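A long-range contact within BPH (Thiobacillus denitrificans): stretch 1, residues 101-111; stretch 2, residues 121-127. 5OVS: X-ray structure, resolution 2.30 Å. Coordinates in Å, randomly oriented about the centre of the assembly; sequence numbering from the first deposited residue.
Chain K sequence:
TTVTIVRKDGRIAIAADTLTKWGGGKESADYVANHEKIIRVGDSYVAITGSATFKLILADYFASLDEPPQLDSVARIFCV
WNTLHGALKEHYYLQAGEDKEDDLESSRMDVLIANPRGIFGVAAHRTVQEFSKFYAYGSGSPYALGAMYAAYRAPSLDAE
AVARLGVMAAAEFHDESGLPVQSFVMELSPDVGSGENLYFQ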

# COMPACT_ATOMS: atom_id res chain seq x y z
N GLU K 101 -5.86 8.58 14.84
CA GLU K 101 -6.86 9.12 13.94
C GLU K 101 -7.55 10.37 14.53
O GLU K 101 -7.34 11.48 14.03
CB GLU K 101 -7.90 8.04 13.59
N ASP K 102 -8.34 10.19 15.59
CA ASP K 102 -9.10 11.28 16.25
C ASP K 102 -8.32 11.94 17.39
O ASP K 102 -7.29 11.42 17.82
CB ASP K 102 -10.41 10.73 16.85
CG ASP K 102 -11.42 10.32 15.80
OD1 ASP K 102 -11.46 10.94 14.72
OD2 ASP K 102 -12.21 9.38 16.07
N ASP K 103 -8.83 13.07 17.88
CA ASP K 103 -8.29 13.71 19.09
C ASP K 103 -8.49 12.81 20.29
O ASP K 103 -7.54 12.51 21.01
CB ASP K 103 -8.98 15.04 19.39
CG ASP K 103 -8.32 16.22 18.71
OD1 ASP K 103 -7.38 16.00 17.92
OD2 ASP K 103 -8.74 17.37 18.98
N LEU K 104 -9.74 12.41 20.49
CA LEU K 104 -10.13 11.56 21.61
C LEU K 104 -10.73 10.25 21.13
O LEU K 104 -11.03 10.09 19.93
CB LEU K 104 -11.16 12.29 22.47
CG LEU K 104 -10.73 13.64 23.05
CD1 LEU K 104 -11.95 14.50 23.38
CD2 LEU K 104 -9.86 13.46 24.28
N GLU K 105 -10.89 9.31 22.05
CA GLU K 105 -11.54 8.04 21.74
C GLU K 105 -13.02 8.30 21.52
O GLU K 105 -13.64 9.08 22.25
CB GLU K 105 -11.33 7.01 22.86
CG GLU K 105 -9.94 6.38 22.88
CD GLU K 105 -9.75 5.38 24.03
OE1 GLU K 105 -10.75 4.87 24.56
OE2 GLU K 105 -8.59 5.09 24.40
N SER K 106 -13.58 7.69 20.48
CA SER K 106 -15.01 7.74 20.23
C SER K 106 -15.72 6.76 21.17
O SER K 106 -15.22 5.67 21.45
CB SER K 106 -15.28 7.36 18.77
OG SER K 106 -16.63 7.60 18.41
N SER K 107 -16.89 7.15 21.66
CA SER K 107 -17.80 6.20 22.28
C SER K 107 -18.74 5.57 21.23
O SER K 107 -19.55 4.71 21.55
CB SER K 107 -18.58 6.86 23.41
OG SER K 107 -17.69 7.40 24.39
N ARG K 108 -18.61 6.01 19.97
CA ARG K 108 -19.35 5.47 18.83
C ARG K 108 -20.85 5.72 18.83
O ARG K 108 -21.57 5.19 17.98
CB ARG K 108 -19.10 3.97 18.66
CG ARG K 108 -17.63 3.58 18.63
CD ARG K 108 -16.90 4.18 17.45
NE ARG K 108 -15.68 3.42 17.22
CZ ARG K 108 -15.48 2.53 16.24
NH1 ARG K 108 -16.43 2.29 15.33
NH2 ARG K 108 -14.32 1.90 16.15
N MET K 109 -21.35 6.54 19.76
CA MET K 109 -22.74 6.89 19.76
C MET K 109 -22.89 8.37 20.04
O MET K 109 -22.06 8.98 20.71
CB MET K 109 -23.50 6.06 20.79
CG MET K 109 -22.81 5.99 22.12
SD MET K 109 -23.88 5.43 23.44
CE MET K 109 -22.74 5.56 24.81
N ASP K 110 -23.94 8.95 19.49
CA ASP K 110 -24.33 10.30 19.82
C ASP K 110 -25.64 10.17 20.57
O ASP K 110 -26.46 9.32 20.23
CB ASP K 110 -24.51 11.10 18.54
CG ASP K 110 -23.24 11.18 17.71
OD1 ASP K 110 -22.17 11.52 18.26
OD2 ASP K 110 -23.30 10.93 16.49
N VAL K 111 -25.85 10.95 21.62
CA VAL K 111 -27.15 10.90 22.31
C VAL K 111 -27.74 12.26 22.60
O VAL K 111 -27.03 13.25 22.69
CB VAL K 111 -27.09 10.09 23.63
CG1 VAL K 111 -26.43 8.75 23.39
CG2 VAL K 111 -26.37 10.89 24.72
N GLY K 121 -27.05 17.18 24.70
CA GLY K 121 -26.55 16.14 23.81
C GLY K 121 -25.13 15.80 24.17
O GLY K 121 -24.41 16.63 24.69
N VAL K 122 -24.75 14.56 23.89
CA VAL K 122 -23.38 14.12 24.03
C VAL K 122 -23.01 13.45 22.74
O VAL K 122 -23.56 12.40 22.41
CB VAL K 122 -23.18 13.09 25.16
CG1 VAL K 122 -21.69 12.88 25.42
CG2 VAL K 122 -23.89 13.54 26.41
N ALA K 123 -22.08 14.05 22.00
CA ALA K 123 -21.61 13.46 20.76
C ALA K 123 -20.61 12.35 21.12
O ALA K 123 -20.21 12.22 22.28
CB ALA K 123 -20.98 14.51 19.87
N ALA K 124 -20.22 11.58 20.12
CA ALA K 124 -19.39 10.38 20.29
C ALA K 124 -18.06 10.62 21.00
O ALA K 124 -17.56 9.73 21.71
CB ALA K 124 -19.15 9.72 18.94
N HIS K 125 -17.49 11.81 20.83
CA HIS K 125 -16.23 12.16 21.49
C HIS K 125 -16.45 12.86 22.85
O HIS K 125 -15.58 13.61 23.31
CB HIS K 125 -15.39 13.00 20.53
CG HIS K 125 -15.02 12.27 19.28
ND1 HIS K 125 -15.73 12.39 18.10
CD2 HIS K 125 -14.03 11.38 19.02
CE1 HIS K 125 -15.19 11.62 17.18
NE2 HIS K 125 -14.15 11.00 17.71
N ARG K 126 -17.59 12.58 23.48
CA ARG K 126 -17.98 13.12 24.79
C ARG K 126 -18.12 14.65 24.84
O ARG K 126 -17.98 15.27 25.90
CB ARG K 126 -17.11 12.54 25.90
CG ARG K 126 -17.47 11.08 26.16
CD ARG K 126 -16.41 10.28 26.89
NE ARG K 126 -15.07 10.45 26.32
CZ ARG K 126 -14.67 9.96 25.15
NH1 ARG K 126 -15.48 9.26 24.37
NH2 ARG K 126 -13.42 10.18 24.75
N THR K 127 -18.45 15.22 23.69
CA THR K 127 -18.77 16.62 23.57
C THR K 127 -20.15 16.86 24.11
O THR K 127 -21.13 16.58 23.42
CB THR K 127 -18.81 17.04 22.08
OG1 THR K 127 -17.64 16.55 21.42
CG2 THR K 127 -18.92 18.55 21.93
O HOH W 1 -22.37 9.55 23.45

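His 125, Ala 124 and Arg 126, three consecutive residues of stretch 2, cover the most surface in this contact; all lie in the type I beta turn from Ala 123 to Arg 126, which is closed by a hydrogen bond from Arg 126 N to Ala 123 O (2.9 Å). Stretch 1 runs past the turn without regular secondary structure until Val 111, and the two stretches together bury 596 Å².

His 125 has the largest covered area. Its CA-to-CB bond points sideways, but with chi1 in m the ring comes nearer to stretch 1, where His 125 NE2 donates a nearly straight hydrogen bond to Asp 102 OD2 (3.0 Å, 168°). Asp 102 is poorly ordered, so this link is less securely placed than the others. Leu 104 O also lies at the ring edge, 3.4 Å from His 125 CD2.

Ala 124 makes its hydrogen bonds through its backbone. Ala 124 O accepts a short, almost linear hydrogen bond from Ser 107 N (2.7 Å, 173°), and Ala 124 N donates to Asp 110 OD1 (2.7 Å), the aspartate carboxylate reaching in although its CA-to-CB bond points sideways. Ala 124 N also lies 3.2 Å from Met 109 O, but the angle is too poor for a hydrogen bond; that oxygen instead meets Ala 124 CA in a CA-H...O contact of 3.0 Å. The methyl group CB of Ala 124 packs 3.3 Å from Ser 106 OG, which accepts a hydrogen bond from Arg 108 N (3.0 Å) within its own stretch.

Arg 126, a buried residue, extends its guanidinium to stretch 1 and meets Glu 105 O in a fork: Arg 126 NH2 donates at 2.7 Å and Arg 126 NH1 at 2.8 Å to the same carbonyl oxygen, which lies near the guanidinium plane. Arg 126 NH1 also donates to Ser 107 OG (2.9 Å). Ser 107 is thus held twice, by its backbone N to Ala 124 and by its hydroxyl to Arg 126, while the CB of Leu 104 approaches Arg 126 NH2 at 3.8 Å.

Just before the turn in stretch 2, at the far end of stretch 1, the two chains pair antiparallel. Val 111 N donates to Val 122 O (2.8 Å) and Val 122 N to Val 111 O (2.9 Å), a reciprocal pair, with both valine side chains on the same face of the sheet and Val 111 CG2 3.9 Å from Val 122 CB. One water donates to Met 109 O (2.8 Å) and Val 122 O (3.3 Å), bridging the stretches beside this pairing.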